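Long-range contacts in endo-polygalacturonase (PDB 1BHE), which hydrolyses the alpha-1,4 links between galacturonic acid units of polygalacturonate and takes part in the maceration and soft-rotting of plant tissue: residues S54-L59 with K80-A85; V71-V76 with A101-V106; P116-G121 with S168-P173; T150-Q155 with S172-V177; N200-D205 with A227-K232. All coordinates share one frame; numbering follows the deposited sequence.

Contact 1. Residues S54-L59 with K80-A85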
# COMPACT_ATOMS: atom_id res chain seq x y z
N SER A 54 9.94 19.48 3.04
CA SER A 54 9.25 19.49 4.33
C SER A 54 9.46 18.23 5.16
O SER A 54 9.79 17.16 4.66
CB SER A 54 7.74 19.62 4.02
OG SER A 54 6.93 19.47 5.17
N GLY A 55 9.20 18.37 6.45
CA GLY A 55 9.19 17.26 7.39
C GLY A 55 7.72 16.87 7.58
O GLY A 55 6.85 17.28 6.80
N PRO A 56 7.42 16.11 8.62
CA PRO A 56 6.08 15.64 8.90
C PRO A 56 5.01 16.71 8.87
O PRO A 56 5.16 17.78 9.46
CB PRO A 56 6.19 15.05 10.31
CG PRO A 56 7.59 14.57 10.39
CD PRO A 56 8.41 15.55 9.59
N LEU A 57 3.90 16.40 8.20
CA LEU A 57 2.75 17.26 8.10
C LEU A 57 1.51 16.53 8.63
O LEU A 57 1.42 15.31 8.50
CB LEU A 57 2.50 17.67 6.64
CG LEU A 57 3.60 18.44 5.92
CD1 LEU A 57 3.35 18.49 4.41
CD2 LEU A 57 3.74 19.85 6.49
N SER A 58 0.59 17.29 9.19
CA SER A 58 -0.68 16.74 9.67
C SER A 58 -1.83 17.31 8.85
O SER A 58 -1.99 18.53 8.70
CB SER A 58 -0.90 17.06 11.14
OG SER A 58 -2.15 16.55 11.60
N LEU A 59 -2.66 16.42 8.32
CA LEU A 59 -3.81 16.83 7.51
C LEU A 59 -5.08 16.87 8.34
O LEU A 59 -5.57 15.83 8.78
CB LEU A 59 -3.93 15.83 6.36
CG LEU A 59 -4.90 16.17 5.23
CD1 LEU A 59 -4.64 17.57 4.69
CD2 LEU A 59 -4.81 15.13 4.12
N LYS A 80 16.33 12.76 12.15
CA LYS A 80 15.83 13.48 13.32
C LYS A 80 14.56 14.25 13.02
O LYS A 80 13.68 14.36 13.89
CB LYS A 80 16.90 14.42 13.89
CG LYS A 80 16.45 15.15 15.14
CD LYS A 80 17.57 15.99 15.75
CE LYS A 80 17.08 16.63 17.05
NZ LYS A 80 17.54 18.05 17.14
N SER A 81 14.37 14.73 11.80
CA SER A 81 13.18 15.45 11.41
C SER A 81 11.90 14.62 11.49
O SER A 81 10.83 15.20 11.61
CB SER A 81 13.33 16.01 9.99
OG SER A 81 14.18 17.15 10.00
N PHE A 82 11.99 13.29 11.40
CA PHE A 82 10.84 12.41 11.45
C PHE A 82 10.73 11.62 12.75
O PHE A 82 9.83 10.79 12.89
CB PHE A 82 10.90 11.42 10.26
CG PHE A 82 10.63 12.09 8.94
CD1 PHE A 82 11.65 12.69 8.23
CD2 PHE A 82 9.34 12.14 8.43
CE1 PHE A 82 11.40 13.34 7.03
CE2 PHE A 82 9.08 12.77 7.23
CZ PHE A 82 10.11 13.37 6.52
N GLU A 83 11.64 11.83 13.71
CA GLU A 83 11.59 11.04 14.94
C GLU A 83 10.40 11.39 15.81
O GLU A 83 9.92 12.53 15.81
CB GLU A 83 12.88 11.20 15.75
CG GLU A 83 12.96 12.48 16.56
CD GLU A 83 14.27 12.66 17.30
OE1 GLU A 83 15.24 11.94 17.00
OE2 GLU A 83 14.34 13.54 18.19
N ASN A 84 9.94 10.41 16.60
CA ASN A 84 8.85 10.67 17.54
C ASN A 84 9.41 10.50 18.96
O ASN A 84 8.70 10.62 19.95
CB ASN A 84 7.62 9.82 17.30
CG ASN A 84 7.85 8.34 17.10
OD1 ASN A 84 8.69 7.72 17.75
ND2 ASN A 84 7.10 7.74 16.18
N ALA A 85 10.71 10.27 19.04
CA ALA A 85 11.42 10.16 20.31
C ALA A 85 12.92 10.31 20.05
O ALA A 85 13.37 10.12 18.92
CB ALA A 85 11.10 8.86 21.02
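P56 lays its pyrrolidine ring against one face of the F82 phenyl ring, and this pairing carries most of the contact. The two side chains cross obliquely. P56 CD is the atom over the ring, 3.9 Å from the F82 ring centroid and 21° off the ring normal, displaced from the centre toward the rim; this is a CH-pi contact made by the carbon bonded to the proline nitrogen. P56 CG follows it, 3.6 Å from F82 CD2. F82 CG is anti to its own carbonyl carbon (chi1 -71°), and although CB leaves the chain neither toward nor away from 54-59, the ring reaches across to that segment. At the far end of the ring, F82 CZ is 4.1 Å from G55 CA, approached obliquely, with S54 O slightly farther off.

The backbone of S81 adds a second touch, its carbonyl O lying 3.2 Å from P56 CD, so that this one methylene meets both a ring face and a carbonyl oxygen. The contact is thus van der Waals and CH-pi in nature, and it buries 163 Å² in all. S54 OG donates to G55 O at 2.7 Å, just before P56.

Segment 54-59 runs between several neighbours: T26, I29, Q30 and L33 of helix 26-33 pack on its side chains, S54 pairs through its backbone with R74 and V76 at strand 72-75, and L57 pairs with F102 and T104 at strand 103-106; loop 80-85 follows strand 72-75, F82 touching C89 and S81 touching V76.

Contact 2. Residues V71-V76 with A101-V106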
# COMPACT_ATOMS: atom_id res chain seq x y z
N VAL A 71 5.13 20.09 -9.82
CA VAL A 71 5.56 20.48 -8.49
C VAL A 71 5.79 19.20 -7.68
O VAL A 71 5.09 18.21 -7.91
CB VAL A 71 4.54 21.39 -7.79
CG1 VAL A 71 4.84 21.63 -6.32
CG2 VAL A 71 4.47 22.75 -8.51
N THR A 72 6.76 19.25 -6.79
CA THR A 72 7.07 18.10 -5.95
C THR A 72 7.03 18.49 -4.48
O THR A 72 7.61 19.51 -4.09
CB THR A 72 8.47 17.55 -6.29
OG1 THR A 72 8.53 17.21 -7.68
CG2 THR A 72 8.80 16.31 -5.47
N LEU A 73 6.35 17.69 -3.67
CA LEU A 73 6.40 17.85 -2.20
C LEU A 73 7.40 16.76 -1.79
O LEU A 73 7.11 15.57 -1.93
CB LEU A 73 5.03 17.67 -1.58
CG LEU A 73 4.96 17.56 -0.05
CD1 LEU A 73 5.46 18.84 0.61
CD2 LEU A 73 3.54 17.26 0.41
N ARG A 74 8.58 17.17 -1.35
CA ARG A 74 9.66 16.24 -1.02
C ARG A 74 10.01 16.16 0.45
O ARG A 74 10.23 17.17 1.12
CB ARG A 74 10.90 16.69 -1.82
CG ARG A 74 12.11 15.78 -1.75
CD ARG A 74 13.24 16.33 -2.63
NE ARG A 74 12.92 16.16 -4.04
CZ ARG A 74 13.40 16.89 -5.04
NH1 ARG A 74 14.25 17.88 -4.83
NH2 ARG A 74 13.00 16.63 -6.28
N ALA A 75 10.09 14.92 0.95
CA ALA A 75 10.43 14.67 2.34
C ALA A 75 11.91 14.93 2.60
O ALA A 75 12.76 14.40 1.87
CB ALA A 75 10.06 13.24 2.72
N VAL A 76 12.22 15.74 3.61
CA VAL A 76 13.62 16.04 3.89
C VAL A 76 14.38 14.76 4.21
O VAL A 76 13.85 13.83 4.83
CB VAL A 76 13.80 17.07 5.01
CG1 VAL A 76 13.19 18.40 4.58
CG2 VAL A 76 13.17 16.62 6.32
N ALA A 101 5.08 9.52 9.91
CA ALA A 101 4.97 9.46 8.45
C ALA A 101 5.17 10.86 7.88
O ALA A 101 5.18 11.83 8.64
CB ALA A 101 3.61 8.91 8.03
N PHE A 102 5.29 10.96 6.57
CA PHE A 102 5.44 12.28 5.94
C PHE A 102 4.13 13.05 6.05
O PHE A 102 4.12 14.22 6.48
CB PHE A 102 5.88 12.13 4.49
CG PHE A 102 6.27 13.40 3.78
CD1 PHE A 102 6.65 14.54 4.47
CD2 PHE A 102 6.27 13.42 2.39
CE1 PHE A 102 7.00 15.69 3.79
CE2 PHE A 102 6.63 14.57 1.71
CZ PHE A 102 6.99 15.70 2.42
N ILE A 103 3.03 12.44 5.66
CA ILE A 103 1.71 13.06 5.75
C ILE A 103 0.80 12.15 6.58
O ILE A 103 0.66 10.98 6.22
CB ILE A 103 1.06 13.32 4.39
CG1 ILE A 103 1.93 14.25 3.52
CG2 ILE A 103 -0.33 13.92 4.54
CD1 ILE A 103 1.48 14.20 2.06
N THR A 104 0.27 12.67 7.68
CA THR A 104 -0.59 11.86 8.55
C THR A 104 -1.97 12.48 8.70
O THR A 104 -2.11 13.68 8.95
CB THR A 104 0.03 11.69 9.95
OG1 THR A 104 1.39 11.24 9.86
CG2 THR A 104 -0.75 10.66 10.77
N ALA A 105 -3.01 11.68 8.53
CA ALA A 105 -4.40 12.11 8.65
C ALA A 105 -5.05 11.26 9.74
O ALA A 105 -5.22 10.05 9.55
CB ALA A 105 -5.12 11.91 7.31
N VAL A 106 -5.31 11.85 10.89
CA VAL A 106 -5.89 11.15 12.03
C VAL A 106 -7.32 11.58 12.29
O VAL A 106 -7.60 12.77 12.40
CB VAL A 106 -5.07 11.45 13.32
CG1 VAL A 106 -5.75 10.83 14.54
CG2 VAL A 106 -3.65 10.94 13.17
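A75 sets its methyl over the middle of the F102 ring: CB stands 3.7 Å from the ring centroid and only 6° off the normal, a CH-pi contact of almost perpendicular approach. Backbone atoms continue the cover, with A75 N 3.5 Å from F102 CZ and the carbonyl carbon of R74 close by at an oblique angle. At the rim, L73 O lies in the plane of the ring, 3.8 Å from F102 CE2, where the C-H edge may be weakly attractive to it. F102 CG is anti to the backbone N (chi1 -171°), which carries it away from its own N; chi2 then turns the ring face to A75 CB.

Apolar contacts carry the rest. L73 CG meets F102 CZ at 3.7 Å, while the CD2 branch of L73 reaches I103 CD1 at 4.0 Å. L73, F102 and I103 are all buried, and I119 of strand 118-120 packs on F102 and I103.

Backbone pairing goes to other strands: L73 bonds with T118 and D120, and F102 with L57 and R152. Segments 71-76 and 101-106 therefore face each other across the interior instead of lying side by side in a sheet. Aliphatic and aromatic side chains packed in the interior, from two walls of the coiled chain that meet across it, are characteristic of the right-handed parallel beta-helix, the fold of glycosyl hydrolase family 28.

Contact 3. Residues P116-G121 with S168-P173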
# COMPACT_ATOMS: atom_id res chain seq x y z
N PRO A 116 -2.00 16.73 -10.19
CA PRO A 116 -1.05 15.71 -10.55
C PRO A 116 0.42 15.94 -10.30
O PRO A 116 1.26 15.34 -10.98
CB PRO A 116 -1.29 15.56 -12.07
CG PRO A 116 -1.59 16.95 -12.51
CD PRO A 116 -2.35 17.58 -11.37
N GLY A 117 0.75 16.68 -9.26
CA GLY A 117 2.11 16.81 -8.77
C GLY A 117 2.57 15.48 -8.16
O GLY A 117 1.90 14.45 -8.23
N THR A 118 3.75 15.52 -7.58
CA THR A 118 4.42 14.38 -6.99
C THR A 118 4.77 14.55 -5.52
O THR A 118 5.10 15.63 -5.05
CB THR A 118 5.77 14.20 -7.76
OG1 THR A 118 5.47 13.96 -9.14
CG2 THR A 118 6.60 13.06 -7.22
N ILE A 119 4.72 13.43 -4.79
CA ILE A 119 5.18 13.35 -3.41
C ILE A 119 6.40 12.41 -3.47
O ILE A 119 6.28 11.27 -3.92
CB ILE A 119 4.14 12.82 -2.43
CG1 ILE A 119 2.93 13.76 -2.41
CG2 ILE A 119 4.75 12.68 -1.03
CD1 ILE A 119 1.75 13.27 -1.59
N ASP A 120 7.57 12.93 -3.12
CA ASP A 120 8.82 12.18 -3.19
C ASP A 120 9.40 11.94 -1.80
O ASP A 120 9.73 12.89 -1.08
CB ASP A 120 9.81 12.98 -4.04
CG ASP A 120 11.21 12.41 -4.14
OD1 ASP A 120 11.47 11.26 -3.73
OD2 ASP A 120 12.08 13.14 -4.67
N GLY A 121 9.56 10.66 -1.45
CA GLY A 121 10.07 10.30 -0.14
C GLY A 121 11.58 10.32 -0.01
O GLY A 121 12.11 10.18 1.10
N SER A 168 1.23 11.35 -8.12
CA SER A 168 2.34 10.40 -8.18
C SER A 168 3.05 10.35 -6.82
O SER A 168 3.30 11.37 -6.20
CB SER A 168 3.37 10.73 -9.26
OG SER A 168 2.79 10.70 -10.56
N LEU A 169 3.35 9.14 -6.38
CA LEU A 169 4.06 8.89 -5.12
C LEU A 169 5.32 8.10 -5.45
O LEU A 169 5.21 7.00 -6.01
CB LEU A 169 3.21 8.08 -4.14
CG LEU A 169 1.76 8.52 -3.94
CD1 LEU A 169 1.04 7.60 -2.96
CD2 LEU A 169 1.69 9.97 -3.45
N ILE A 170 6.49 8.68 -5.23
CA ILE A 170 7.74 8.05 -5.58
C ILE A 170 8.74 7.94 -4.43
O ILE A 170 8.78 8.71 -3.48
CB ILE A 170 8.48 8.77 -6.74
CG1 ILE A 170 8.97 10.16 -6.31
CG2 ILE A 170 7.60 8.87 -7.98
CD1 ILE A 170 9.77 10.87 -7.39
N ASN A 171 9.60 6.93 -4.56
CA ASN A 171 10.71 6.68 -3.66
C ASN A 171 10.34 6.74 -2.18
O ASN A 171 11.00 7.41 -1.38
CB ASN A 171 11.83 7.69 -3.97
CG ASN A 171 12.22 7.68 -5.44
OD1 ASN A 171 12.29 6.61 -6.04
ND2 ASN A 171 12.46 8.86 -6.01
N SER A 172 9.33 5.97 -1.78
CA SER A 172 8.92 5.96 -0.37
C SER A 172 9.92 5.20 0.49
O SER A 172 10.34 4.09 0.17
CB SER A 172 7.52 5.32 -0.26
OG SER A 172 7.09 5.34 1.08
N PRO A 173 10.30 5.78 1.62
CA PRO A 173 11.22 5.15 2.56
C PRO A 173 10.63 3.87 3.14
O PRO A 173 11.35 2.90 3.36
CB PRO A 173 11.46 6.20 3.64
CG PRO A 173 11.02 7.49 3.02
CD PRO A 173 9.87 7.11 2.12
O HOH W 1 1.02 12.62 -11.35
O HOH W 2 14.07 10.54 -4.25
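The carboxylate of D120 and the amide of N171 meet with their planes 66° apart. D120 OD1 receives a weak hydrogen bond from N171 ND2 at 3.5 Å, and water 2 spans the same two groups, donating to D120 OD1 at 2.7 Å and accepting weakly from N171 ND2. I170 CD1 lies against the carboxylate, 3.9 Å from D120 CG, so an apolar methyl covers a charged group. I170 CG1 lies between the backbone N and the carbonyl carbon (chi1 68°), and itself touches D120 CB. Outside the segments OD1 also accepts from Q122 N, and OD2 makes a salt bridge with R74 NE; these partners together hold the carboxylate from both oxygens.

The backbones form a parallel ladder, the short strand axes 4.7 Å apart and 14° from parallel. Four hydrogen bonds step along it: S168 N to G117 O, I119 N to S168 O, I170 N to I119 O (2.9 Å) and G121 N to I170 O. Before the ladder, water 1 links P116 O to S168 OG. Beyond it N171 adopts a left-handed backbone conformation, and the chain turns so that P173 CG comes 3.5 Å from G121 O.

On the face opposite D120 and I170, I119 and L169 lie side by side and point the same way, with I119 CD1 3.8 Å from L169 CD2. As elsewhere in parallel beta-helices, such in-register aliphatic pairs stack from coil to coil, each a rung of the parallel sheet.

Contact 4. Residues T150-Q155 with S172-V177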
# COMPACT_ATOMS: atom_id res chain seq x y z
N THR A 150 11.87 3.76 9.57
CA THR A 150 11.86 4.65 8.42
C THR A 150 10.42 5.18 8.23
O THR A 150 9.46 4.46 8.50
CB THR A 150 12.27 3.98 7.11
OG1 THR A 150 11.36 2.90 6.83
CG2 THR A 150 13.69 3.40 7.10
N PRO A 151 10.27 6.40 7.74
CA PRO A 151 8.96 7.00 7.54
C PRO A 151 8.13 6.47 6.39
O PRO A 151 8.58 6.29 5.26
CB PRO A 151 9.26 8.48 7.29
CG PRO A 151 10.72 8.64 7.18
CD PRO A 151 11.38 7.32 7.41
N ARG A 152 6.84 6.22 6.66
CA ARG A 152 5.85 5.96 5.62
C ARG A 152 5.49 7.27 4.92
O ARG A 152 5.62 8.33 5.56
CB ARG A 152 4.58 5.35 6.22
CG ARG A 152 4.81 3.91 6.69
CD ARG A 152 3.59 3.39 7.44
NE ARG A 152 3.74 1.96 7.75
CZ ARG A 152 2.95 1.30 8.58
NH1 ARG A 152 1.95 1.91 9.21
NH2 ARG A 152 3.17 0.01 8.80
N LEU A 153 5.06 7.23 3.67
CA LEU A 153 4.71 8.46 2.97
C LEU A 153 3.37 9.02 3.45
O LEU A 153 3.26 10.18 3.83
CB LEU A 153 4.61 8.26 1.47
CG LEU A 153 5.78 8.47 0.54
CD1 LEU A 153 5.25 8.61 -0.89
CD2 LEU A 153 6.68 9.65 0.89
N ILE A 154 2.33 8.19 3.39
CA ILE A 154 0.99 8.64 3.76
C ILE A 154 0.41 7.65 4.77
O ILE A 154 0.32 6.47 4.45
CB ILE A 154 0.07 8.75 2.54
CG1 ILE A 154 0.47 9.91 1.61
CG2 ILE A 154 -1.40 8.91 2.92
CD1 ILE A 154 -0.11 9.77 0.22
N GLN A 155 0.06 8.13 5.95
CA GLN A 155 -0.51 7.29 7.00
C GLN A 155 -1.88 7.84 7.39
O GLN A 155 -2.00 8.99 7.81
CB GLN A 155 0.43 7.29 8.21
CG GLN A 155 -0.12 6.56 9.43
CD GLN A 155 -0.03 5.06 9.32
OE1 GLN A 155 0.93 4.48 8.83
NE2 GLN A 155 -1.09 4.39 9.79
N SER A 172 9.33 5.97 -1.78
CA SER A 172 8.92 5.96 -0.37
C SER A 172 9.92 5.20 0.49
O SER A 172 10.34 4.09 0.17
CB SER A 172 7.52 5.32 -0.26
OG SER A 172 7.09 5.34 1.08
N PRO A 173 10.30 5.78 1.62
CA PRO A 173 11.22 5.15 2.56
C PRO A 173 10.63 3.87 3.14
O PRO A 173 11.35 2.90 3.36
CB PRO A 173 11.46 6.20 3.64
CG PRO A 173 11.02 7.49 3.02
CD PRO A 173 9.87 7.11 2.12
N ASN A 174 9.33 3.85 3.38
CA ASN A 174 8.62 2.70 3.92
C ASN A 174 7.36 2.49 3.09
O ASN A 174 7.42 2.76 1.88
CB ASN A 174 8.34 2.95 5.39
CG ASN A 174 7.94 1.81 6.28
OD1 ASN A 174 6.92 1.15 6.08
ND2 ASN A 174 8.73 1.56 7.33
N PHE A 175 6.27 1.98 3.65
CA PHE A 175 5.05 1.80 2.85
C PHE A 175 4.61 3.15 2.28
O PHE A 175 4.80 4.17 2.94
CB PHE A 175 3.95 1.18 3.71
CG PHE A 175 4.23 -0.20 4.25
CD1 PHE A 175 5.39 -0.89 3.97
CD2 PHE A 175 3.27 -0.80 5.06
CE1 PHE A 175 5.61 -2.16 4.48
CE2 PHE A 175 3.49 -2.07 5.57
CZ PHE A 175 4.65 -2.75 5.29
N HIS A 176 4.03 3.15 1.08
CA HIS A 176 3.60 4.40 0.46
C HIS A 176 2.31 4.93 1.08
O HIS A 176 2.23 6.10 1.46
CB HIS A 176 3.38 4.22 -1.05
CG HIS A 176 4.63 3.97 -1.84
ND1 HIS A 176 5.32 2.78 -1.78
CD2 HIS A 176 5.30 4.76 -2.71
CE1 HIS A 176 6.37 2.84 -2.59
NE2 HIS A 176 6.39 4.03 -3.17
N VAL A 177 1.27 4.10 1.08
CA VAL A 177 -0.05 4.49 1.58
C VAL A 177 -0.62 3.42 2.51
O VAL A 177 -0.69 2.24 2.16
CB VAL A 177 -1.09 4.73 0.47
CG1 VAL A 177 -2.40 5.25 1.06
CG2 VAL A 177 -0.63 5.68 -0.62
O HOH W 3 11.99 0.82 5.12
O HOH W 4 6.00 -0.49 8.00
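T150 places OG1 between its backbone N and carbonyl carbon (chi1 60°), while N174 carries CG out anti to its backbone N (chi1 -164°); the second torsion of N174 then turns ND2 to T150 OG1, 3.0 Å away. The same amide nitrogen makes a weak bond to T150 O. The other end of the amide is gripped as well: N174 OD1 takes F175 N at 2.6 Å, in the carbonyl plane and on a lone pair, and accepts from water 4, which in turn accepts from R152 NH2. N174 OD1 also lies at the edge of the R152 guanidinium, near its plane.

R152 and F175 run side by side in the same direction, guanidinium and ring planes 15° apart, with R152 NH2 3.8 Å from F175 CD2. Water 4 sits over the centre of the F175 ring. At the edge of the guanidinium, R152 NH1 donates to Q155 OE1 at 2.8 Å and steadies its orientation.

L153 CG packs on S172 OG at 3.4 Å; that hydroxyl donates to N174 O at 2.7 Å, from above the carbonyl plane. S172 CB lies over the centre of the H176 ring, whose nitrogens are bonded to T194 and to D202 O. Backbone bonds run from L153 N to F175 O and from I154 N to H176 O, leading into the parallel bridge of I154 with V177.

The pairing of 150-155 with 172-177 joins adjacent coils of the beta-helix beside the active site: the F175 side chain is about 6 Å from that of D223, the predicted proton donor.

Contact 5. Residues N200-D205 with A227-K232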
# COMPACT_ATOMS: atom_id res chain seq x y z
N ASN A 200 10.56 -3.24 1.88
CA ASN A 200 9.63 -2.60 2.81
C ASN A 200 8.87 -1.43 2.20
O ASN A 200 8.63 -0.43 2.88
CB ASN A 200 10.47 -2.12 4.01
CG ASN A 200 9.74 -2.08 5.32
OD1 ASN A 200 8.99 -3.00 5.64
ND2 ASN A 200 9.98 -1.02 6.09
N THR A 201 8.52 -1.53 0.93
CA THR A 201 7.88 -0.43 0.21
C THR A 201 6.51 -0.77 -0.35
O THR A 201 6.20 -0.43 -1.50
CB THR A 201 8.82 -0.01 -0.94
OG1 THR A 201 9.21 -1.20 -1.64
CG2 THR A 201 10.05 0.71 -0.41
N ASP A 202 5.65 -1.37 0.48
CA ASP A 202 4.30 -1.70 0.04
C ASP A 202 3.65 -0.46 -0.57
O ASP A 202 3.88 0.65 -0.07
CB ASP A 202 3.42 -2.21 1.17
CG ASP A 202 3.79 -3.58 1.72
OD1 ASP A 202 4.83 -4.14 1.34
OD2 ASP A 202 3.02 -4.10 2.55
N GLY A 203 2.85 -0.67 -1.60
CA GLY A 203 2.19 0.43 -2.28
C GLY A 203 1.01 0.98 -1.49
O GLY A 203 1.08 2.09 -0.96
N ILE A 204 -0.11 0.28 -1.50
CA ILE A 204 -1.31 0.69 -0.80
C ILE A 204 -1.84 -0.46 0.07
O ILE A 204 -2.23 -1.49 -0.47
CB ILE A 204 -2.46 1.13 -1.73
CG1 ILE A 204 -2.05 2.29 -2.64
CG2 ILE A 204 -3.66 1.54 -0.87
CD1 ILE A 204 -3.11 2.70 -3.65
N ASP A 205 -1.89 -0.26 1.38
CA ASP A 205 -2.31 -1.28 2.31
C ASP A 205 -3.44 -0.87 3.26
O ASP A 205 -3.21 -0.25 4.29
CB ASP A 205 -1.17 -1.71 3.24
CG ASP A 205 0.07 -2.35 2.67
OD1 ASP A 205 0.21 -2.54 1.45
OD2 ASP A 205 0.96 -2.72 3.48
N ALA A 227 -1.42 -4.75 -0.26
CA ALA A 227 -1.45 -5.80 0.76
C ALA A 227 -2.63 -5.53 1.69
O ALA A 227 -2.60 -4.56 2.45
CB ALA A 227 -0.15 -5.92 1.53
N ILE A 228 -3.67 -6.33 1.54
CA ILE A 228 -4.89 -6.22 2.35
C ILE A 228 -4.70 -6.99 3.65
O ILE A 228 -4.38 -8.19 3.61
CB ILE A 228 -6.08 -6.76 1.54
CG1 ILE A 228 -6.30 -5.93 0.28
CG2 ILE A 228 -7.36 -6.78 2.37
CD1 ILE A 228 -7.20 -6.58 -0.76
N LYS A 229 -4.80 -6.33 4.79
CA LYS A 229 -4.54 -6.93 6.09
C LYS A 229 -5.66 -6.71 7.11
O LYS A 229 -6.39 -5.73 7.07
CB LYS A 229 -3.25 -6.39 6.71
CG LYS A 229 -2.00 -6.47 5.84
CD LYS A 229 -0.80 -5.79 6.47
CE LYS A 229 0.35 -5.71 5.47
NZ LYS A 229 1.01 -7.03 5.26
N ALA A 230 -5.79 -7.65 8.05
CA ALA A 230 -6.75 -7.55 9.15
C ALA A 230 -6.09 -8.10 10.41
O ALA A 230 -5.49 -9.17 10.39
CB ALA A 230 -8.04 -8.27 8.82
N TYR A 231 -6.15 -7.34 11.50
CA TYR A 231 -5.46 -7.64 12.74
C TYR A 231 -6.32 -8.10 13.90
O TYR A 231 -7.44 -7.64 14.10
CB TYR A 231 -4.70 -6.37 13.20
CG TYR A 231 -3.58 -5.99 12.26
CD1 TYR A 231 -3.82 -5.27 11.10
CD2 TYR A 231 -2.27 -6.35 12.55
CE1 TYR A 231 -2.79 -4.93 10.24
CE2 TYR A 231 -1.23 -6.02 11.70
CZ TYR A 231 -1.50 -5.30 10.55
OH TYR A 231 -0.46 -4.97 9.71
N LYS A 232 -5.75 -8.99 14.73
CA LYS A 232 -6.46 -9.48 15.90
C LYS A 232 -6.75 -8.34 16.86
O LYS A 232 -5.89 -7.50 17.12
CB LYS A 232 -5.63 -10.56 16.62
CG LYS A 232 -6.48 -11.46 17.51
CD LYS A 232 -5.64 -12.54 18.19
CE LYS A 232 -5.10 -12.06 19.53
NZ LYS A 232 -5.02 -13.17 20.52
O HOH W 5 2.98 -6.67 3.21
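Strands 204-207 and 226-230 begin to run parallel here, D205 lying opposite A227, and A227 N makes two weak hydrogen bonds, to I204 O and to D205 OD1, the latter at 3.2 Å. D205 CG is anti to the carbonyl carbon (chi1 -63°). OD1 of this carboxylate comes 3.4 Å from A227 CB, while D205 OD2 meets K229 CE at 3.6 Å. The A227 carbonyl oxygen is buried without a hydrogen-bond partner in the model, and is approached by the CA-H of D205.

N200, T201 and D202 form the Asn-Thr-Asp signature of glycosyl hydrolase family 28, at the active-site cleft of the right-handed parallel beta-helix. The side chain of D202 is about 3 Å from that of D223, the predicted proton donor, and about 6 Å from that of H251, inferred to be catalytic. N200 N bonds to D223 OD2.

D202 OD2 lies 2.6 Å from D205 OD2 and also touches A227 CB. Water 5 donates to D202 OD2 and accepts from K229 NZ at 2.9 Å, bridging D202 and K229, which do not touch directly through these atoms. The lysine chain is extended as far as CE, and the bend at chi4 (-74°) places NZ. Outside the segments K229 NZ bonds to G256 O and forms a salt bridge with E258 OE1.

How the contacts relate
Contacts 1 to 5 follow the beta-helix from its N-terminal coils to the active site. Contacts 1 and 2 interlock, with L57 N 2.8 Å from F102 O, and contact 2 joins contact 3 through L73 N and T118 O, also 2.8 Å apart. Contact 2 meets contact 4 where F102 N lies 2.8 Å from R152 O. Contacts 3 and 4 share S172 and P173, and L169 CD1 of one is 3.5 Å from V177 CG2 of the other. Contact 4 leads to contact 5 through H176 N and D202 O, 2.8 Å apart. Contact 1 is remote from the catalytic region, its centre about 22 Å from that of contact 5, whereas contacts 4 and 5 border D223.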